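Local coordinates for gamma-glutamyltransferase 1 Threonine peptidase. MEROPS family T03 (Pseudomonas nitroreducens, PDB 7D9E), which transfers gamma-glutamyl groups to amino acids and amines, as in theanine synthesis, or to water, as a heterodimer of large and small subunits, at the interface of chains A and B. Residues are numbered along the deposited sequence; one frame, centred on the assembly and turned at random. Chains: chain A, Gamma-glutamyltransferase 1 Threonine peptidase. MEROPS family T03; chain B, Gamma-glutamyltransferase 1 Threonine peptidase. MEROPS family T03.

Three patches sample the seam between the large subunit, chain A, and the small subunit, chain B, of one gamma-glutamyltranspeptidase heterodimer. Between the C-alpha centres, contact 1 lies about 18 Å from contact 2, contact 2 about 23 Å from contact 3, and contacts 1 and 3 about 35 Å apart. No residue or secondary-structure element is common to any two of them. Contact 1 pairs a strand of each subunit against a large-subunit helix, contact 2 plugs a small-subunit tyrosine into the large subunit beside the glutamate site, and contact 3 packs loops. Such spacing indicates an extensive interface, holding the subunits at widely separated points.

Contact 1: the interface of chains A and B. Residues chain A 30-31, 40, 44, 47-48; chain B 190, 192.
Strand 30-34 of chain A pairs with strand 188-192 at the carboxy end of chain B, and helix 37-48 of chain A packs against the side chains of that strand. The pairing is antiparallel and centred on A:Gly30 and B:Val192, which exchange two backbone hydrogen bonds. B:Val192 N gives to A:Gly30 O at 2.7 Å, and A:Gly30 N gives to B:Val192 O at 2.9 Å. This joins a strand of the large subunit to one of the small subunit. B:Val192 carries much of the apolar contact, with 67 Å² of its surface hidden. Its CG1 lies anti to the backbone N (chi1 -168°), directed at the helix backbone, 3.8 Å from A:Ala44 O. The other branch, CG2, meets A:Ala44 CB at 3.8 Å and A:Leu47 CD1 at 4.0 Å, the leucine and valine side chains crossing at about a right angle. The short side chains of A:Ala40 and A:Ala44 probably allow the close approach of strand and helix. B:Met190, two residues before B:Val192, reaches the same helix with a chain extended beyond CG, bringing its thioether against both alanines. The contact is made by the sulfur: B:Met190 SD lies 3.9 Å from A:Ala44 CB. The backbone oxygen A:Ala40 O is 3.7 Å from B:Met190 SD.

Contact 2: the interface of chains A and B. Residues chain A 60-61, 64-65, 72-73, 130; chain B 18-19.
Strand 13-19 of chain B meets helix 53-67, the loop holding A:Gly72 and A:Asn73, and the start of helix 130-141 of chain A. In this gamma-glutamyltranspeptidase of the Ntn-hydrolase superfamily, the strand ends at B:Thr19, a residue of the L-glutamate site, so the contact probably helps to brace the edge of the substrate pocket. B:Tyr18 carries the contact, hiding 60 Å² of its surface. Its phenol OH donates to A:Ala61 O at 2.6 Å, in the carbonyl plane and on a lone pair (C=O...donor angle 120°), which fixes the far end of the ring against the helix. A:Leu64 CB, one turn further on, lies 3.3 Å from B:Tyr18 OH. A:Asn73 ND2 and A:Gly72 CA lie over the same face of the ring: the amide nitrogen stands 3.6 Å above the plane, displaced toward the rim, and A:Gly72 CA, without a side chain, approaches B:Tyr18 CZ to 3.6 Å. A:Thr130 CG2 comes in at the edge, in plane, 3.8 Å from B:Tyr18 CD2. With CG between its backbone N and carbonyl carbon (chi1 76°), the tyrosine sends its ring toward A:Ala61 and against A:Asn73. Within chain A, A:Thr130 OG1 donates to the side-chain carbonyl A:Asn73 OD1 at 2.8 Å, with the donor tilted 22° from the carbonyl plane. This bond restrains the amide whose nitrogen covers the tyrosine face.

Contact 3: the interface of chains A and B. Residues chain A 267-268, 314, 318-319; chain B 61-62, 71.
The backbone is loop on both sides apart from the last turn of helix 297-317: A:Leu318 and A:Gly319 run on from it in extended conformation, A:Pro268 follows a cis peptide bond, and chain B supplies B:Ala61, B:Asn62 and B:Leu71. B:Leu71, with 71 Å² hidden, is inserted between these chain A segments. Its CG lies anti to the backbone N (chi1 -172°), and the two methyls diverge: CD1 approaches A:Leu318 CB at 3.9 Å and the backbone of A:Pro268, whereas CD2 sits 3.6 Å above one guanidinium face of A:Arg314, toward its rim. At the edge of that guanidinium, water 1 takes up A:Arg314 NH2 at 2.9 Å and reaches B:Leu71 O at 2.9 Å. Within chain B, B:Asn62 OD1 accepts from B:Leu71 N at 3.0 Å, tying the leucine backbone to its own chain. With alanine in place of B:Leu71, both methyl contacts go, which is likely to open a gap beside A:Leu318 and bare the guanidinium face of A:Arg314. B:Ala61 CB lies 3.5 Å from A:Leu318 O. The site sits where chain A turns out of helix 297-317, with small-subunit loops packed against that exit and the loop at A:Leu267 and A:Pro268 alongside.

Contact 1: the interface of chains A and B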
loop_
_atom_site.group_PDB
_atom_site.type_symbol
_atom_site.label_atom_id
_atom_site.label_comp_id
_atom_site.label_asym_id
_atom_site.label_seq_id
_atom_site.Cartn_x
_atom_site.Cartn_y
_atom_site.Cartn_z
ATOM N N GLY A 30 -23.531 -2.823 -6.710
ATOM C CA GLY A 30 -22.235 -2.513 -6.149
ATOM C C GLY A 30 -21.180 -3.425 -6.751
ATOM O O GLY A 30 -21.455 -4.231 -7.633
ATOM N N ALA A 31 -19.947 -3.270 -6.274
ATOM C CA ALA A 31 -18.873 -4.120 -6.772
ATOM C C ALA A 31 -17.733 -4.192 -5.767
ATOM O O ALA A 31 -17.520 -3.269 -4.976
ATOM C CB ALA A 31 -18.317 -3.605 -8.103
ATOM N N ALA A 40 -13.664 -10.960 -1.279
ATOM C CA ALA A 40 -14.685 -10.668 -2.278
ATOM C C ALA A 40 -16.053 -11.165 -1.828
ATOM O O ALA A 40 -17.048 -10.431 -1.912
ATOM C CB ALA A 40 -14.301 -11.289 -3.622
ATOM N N ALA A 44 -19.266 -8.726 -0.882
ATOM C CA ALA A 44 -20.478 -8.863 -1.679
ATOM C C ALA A 44 -21.678 -9.187 -0.800
ATOM O O ALA A 44 -22.775 -8.671 -1.034
ATOM C CB ALA A 44 -20.264 -9.932 -2.747
ATOM N N LEU A 47 -22.745 -5.895 0.863
ATOM C CA LEU A 47 -23.460 -5.036 -0.075
ATOM C C LEU A 47 -24.838 -5.595 -0.390
ATOM O O LEU A 47 -25.818 -4.843 -0.470
ATOM C CB LEU A 47 -22.668 -4.914 -1.374
ATOM C CG LEU A 47 -21.320 -4.209 -1.318
ATOM C CD1 LEU A 47 -20.637 -4.316 -2.679
ATOM C CD2 LEU A 47 -21.467 -2.785 -0.891
ATOM N N LYS A 48 -24.928 -6.911 -0.601
ATOM C CA LYS A 48 -26.199 -7.503 -1.012
ATOM C C LYS A 48 -27.286 -7.253 0.017
ATOM O O LYS A 48 -28.458 -7.072 -0.340
ATOM C CB LYS A 48 -26.032 -9.005 -1.243
ATOM N N MET B 190 -16.369 -9.052 -8.054
ATOM C CA MET B 190 -17.772 -9.391 -8.229
ATOM C C MET B 190 -18.551 -8.092 -8.387
ATOM O O MET B 190 -18.319 -7.139 -7.639
ATOM C CB MET B 190 -18.319 -10.143 -7.006
ATOM C CG MET B 190 -17.527 -11.401 -6.616
ATOM S SD MET B 190 -18.034 -12.139 -5.031
ATOM C CE MET B 190 -17.453 -13.816 -5.229
ATOM N N VAL B 192 -22.274 -6.826 -7.791
ATOM C CA VAL B 192 -23.325 -7.276 -6.892
ATOM C C VAL B 192 -24.604 -6.575 -7.329
ATOM O O VAL B 192 -24.796 -5.389 -7.052
ATOM C CB VAL B 192 -22.973 -6.956 -5.435
ATOM C CG1 VAL B 192 -23.910 -7.669 -4.492
ATOM C CG2 VAL B 192 -21.518 -7.327 -5.146
#

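Contact 2: the interface of chains A and B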
loop_
_atom_site.group_PDB
_atom_site.type_symbol
_atom_site.label_atom_id
_atom_site.label_comp_id
_atom_site.label_asym_id
_atom_site.label_seq_id
_atom_site.Cartn_x
_atom_site.Cartn_y
_atom_site.Cartn_z
ATOM N N THR A 60 -14.473 -6.627 5.093
ATOM C CA THR A 60 -13.437 -7.173 4.214
ATOM C C THR A 60 -12.054 -7.070 4.849
ATOM O O THR A 60 -11.265 -8.026 4.811
ATOM C CB THR A 60 -13.486 -6.422 2.883
ATOM O OG1 THR A 60 -14.760 -6.633 2.261
ATOM C CG2 THR A 60 -12.372 -6.904 1.946
ATOM N N ALA A 61 -11.751 -5.928 5.463
ATOM C CA ALA A 61 -10.444 -5.744 6.079
ATOM C C ALA A 61 -10.223 -6.724 7.218
ATOM O O ALA A 61 -9.124 -7.261 7.375
ATOM C CB ALA A 61 -10.298 -4.310 6.576
ATOM N N LEU A 64 -9.613 -10.260 5.566
ATOM C CA LEU A 64 -8.266 -10.455 5.044
ATOM C C LEU A 64 -7.210 -10.519 6.144
ATOM O O LEU A 64 -6.137 -11.095 5.920
ATOM C CB LEU A 64 -7.946 -9.358 4.037
ATOM C CG LEU A 64 -8.850 -9.319 2.804
ATOM C CD1 LEU A 64 -8.634 -8.044 1.972
ATOM C CD2 LEU A 64 -8.624 -10.550 1.944
ATOM N N ALA A 65 -7.484 -9.947 7.322
ATOM C CA ALA A 65 -6.604 -10.113 8.470
ATOM C C ALA A 65 -6.536 -11.567 8.914
ATOM O O ALA A 65 -5.578 -11.961 9.600
ATOM C CB ALA A 65 -7.091 -9.217 9.604
ATOM N N GLY A 72 -2.905 -8.553 4.899
ATOM C CA GLY A 72 -4.063 -8.183 5.692
ATOM C C GLY A 72 -3.760 -8.392 7.157
ATOM O O GLY A 72 -3.012 -9.300 7.520
ATOM N N ASN A 73 -4.313 -7.535 8.007
ATOM C CA ASN A 73 -3.746 -7.490 9.342
ATOM C C ASN A 73 -4.631 -6.748 10.325
ATOM O O ASN A 73 -5.424 -5.885 9.951
ATOM C CB ASN A 73 -2.395 -6.762 9.291
ATOM C CG ASN A 73 -2.551 -5.289 9.006
ATOM O OD1 ASN A 73 -2.757 -4.484 9.925
ATOM N ND2 ASN A 73 -2.443 -4.916 7.729
ATOM N N THR A 130 -4.437 -0.404 12.403
ATOM C CA THR A 130 -5.567 -0.896 11.620
ATOM C C THR A 130 -6.884 -0.924 12.396
ATOM O O THR A 130 -7.912 -0.456 11.894
ATOM C CB THR A 130 -5.228 -2.256 11.034
ATOM O OG1 THR A 130 -4.144 -2.057 10.135
ATOM C CG2 THR A 130 -6.408 -2.819 10.297
ATOM N N TYR B 18 -3.475 -1.622 2.938
ATOM C CA TYR B 18 -2.953 -1.820 4.288
ATOM C C TYR B 18 -1.925 -2.940 4.266
ATOM O O TYR B 18 -1.800 -3.685 3.293
ATOM C CB TYR B 18 -4.078 -1.915 5.339
ATOM C CG TYR B 18 -4.885 -3.188 5.436
ATOM C CD1 TYR B 18 -4.978 -4.083 4.384
ATOM C CD2 TYR B 18 -5.595 -3.476 6.595
ATOM C CE1 TYR B 18 -5.735 -5.250 4.493
ATOM C CE2 TYR B 18 -6.343 -4.641 6.718
ATOM C CZ TYR B 18 -6.411 -5.518 5.657
ATOM O OH TYR B 18 -7.148 -6.675 5.752
ATOM N N THR B 19 -1.167 -3.052 5.355
ATOM C CA THR B 19 0.089 -3.780 5.289
ATOM C C THR B 19 0.675 -4.097 6.648
ATOM O O THR B 19 0.382 -3.435 7.647
ATOM C CB THR B 19 1.124 -2.959 4.471
ATOM O OG1 THR B 19 2.243 -3.781 4.119
ATOM C CG2 THR B 19 1.599 -1.713 5.196
#

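Contact 3: the interface of chains A and B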
loop_
_atom_site.group_PDB
_atom_site.type_symbol
_atom_site.label_atom_id
_atom_site.label_comp_id
_atom_site.label_asym_id
_atom_site.label_seq_id
_atom_site.Cartn_x
_atom_site.Cartn_y
_atom_site.Cartn_z
ATOM N N LEU A 267 0.679 13.063 2.207
ATOM C CA LEU A 267 1.656 12.714 3.220
ATOM C C LEU A 267 0.934 12.199 4.461
ATOM O O LEU A 267 -0.106 12.747 4.843
ATOM C CB LEU A 267 2.493 13.943 3.571
ATOM C CG LEU A 267 3.509 14.372 2.515
ATOM C CD1 LEU A 267 4.140 15.681 2.932
ATOM C CD2 LEU A 267 4.582 13.313 2.317
ATOM N N PRO A 268 1.456 11.160 5.125
ATOM C CA PRO A 268 2.777 10.548 4.988
ATOM C C PRO A 268 2.963 9.542 3.858
ATOM O O PRO A 268 4.000 8.873 3.834
ATOM C CB PRO A 268 2.952 9.856 6.344
ATOM C CG PRO A 268 1.584 9.412 6.670
ATOM C CD PRO A 268 0.700 10.568 6.251
ATOM N N ARG A 314 11.379 12.726 -3.661
ATOM C CA ARG A 314 10.877 11.865 -2.588
ATOM C C ARG A 314 11.928 11.655 -1.506
ATOM O O ARG A 314 11.628 11.770 -0.304
ATOM C CB ARG A 314 10.454 10.523 -3.203
ATOM C CG ARG A 314 9.897 9.512 -2.201
ATOM C CD ARG A 314 9.606 8.154 -2.881
ATOM N NE ARG A 314 8.816 7.289 -2.008
ATOM C CZ ARG A 314 9.297 6.614 -0.958
ATOM N NH1 ARG A 314 10.585 6.669 -0.626
ATOM N NH2 ARG A 314 8.479 5.885 -0.210
ATOM N N LEU A 318 10.434 14.374 1.747
ATOM C CA LEU A 318 9.157 13.838 2.200
ATOM C C LEU A 318 9.254 13.031 3.493
ATOM O O LEU A 318 10.192 12.254 3.712
ATOM C CB LEU A 318 8.475 13.021 1.105
ATOM C CG LEU A 318 8.322 13.760 -0.230
ATOM C CD1 LEU A 318 7.490 12.903 -1.164
ATOM C CD2 LEU A 318 7.652 15.098 -0.072
ATOM N N GLY A 319 8.253 13.233 4.341
ATOM C CA GLY A 319 8.164 12.557 5.618
ATOM C C GLY A 319 6.886 12.982 6.305
ATOM O O GLY A 319 6.086 13.720 5.737
ATOM N N ALA B 61 13.941 14.340 6.814
ATOM C CA ALA B 61 12.483 14.386 6.818
ATOM C C ALA B 61 11.866 13.057 7.216
ATOM O O ALA B 61 10.806 13.032 7.853
ATOM C CB ALA B 61 11.949 14.799 5.445
ATOM N N ASN B 62 12.503 11.935 6.860
ATOM C CA ASN B 62 11.976 10.613 7.162
ATOM C C ASN B 62 12.841 9.849 8.153
ATOM O O ASN B 62 12.787 8.616 8.176
ATOM C CB ASN B 62 11.787 9.827 5.855
ATOM C CG ASN B 62 11.032 8.533 6.051
ATOM O OD1 ASN B 62 10.056 8.458 6.798
ATOM N ND2 ASN B 62 11.480 7.483 5.357
ATOM N N LEU B 71 7.388 7.289 6.214
ATOM C CA LEU B 71 6.974 7.554 4.836
ATOM C C LEU B 71 6.543 6.268 4.146
ATOM O O LEU B 71 7.175 5.227 4.286
ATOM C CB LEU B 71 8.131 8.184 4.059
ATOM C CG LEU B 71 7.798 8.704 2.653
ATOM C CD1 LEU B 71 6.891 9.907 2.732
ATOM C CD2 LEU B 71 9.063 9.054 1.903
HETATM O O HOH W 1 9.257 4.689 2.367
#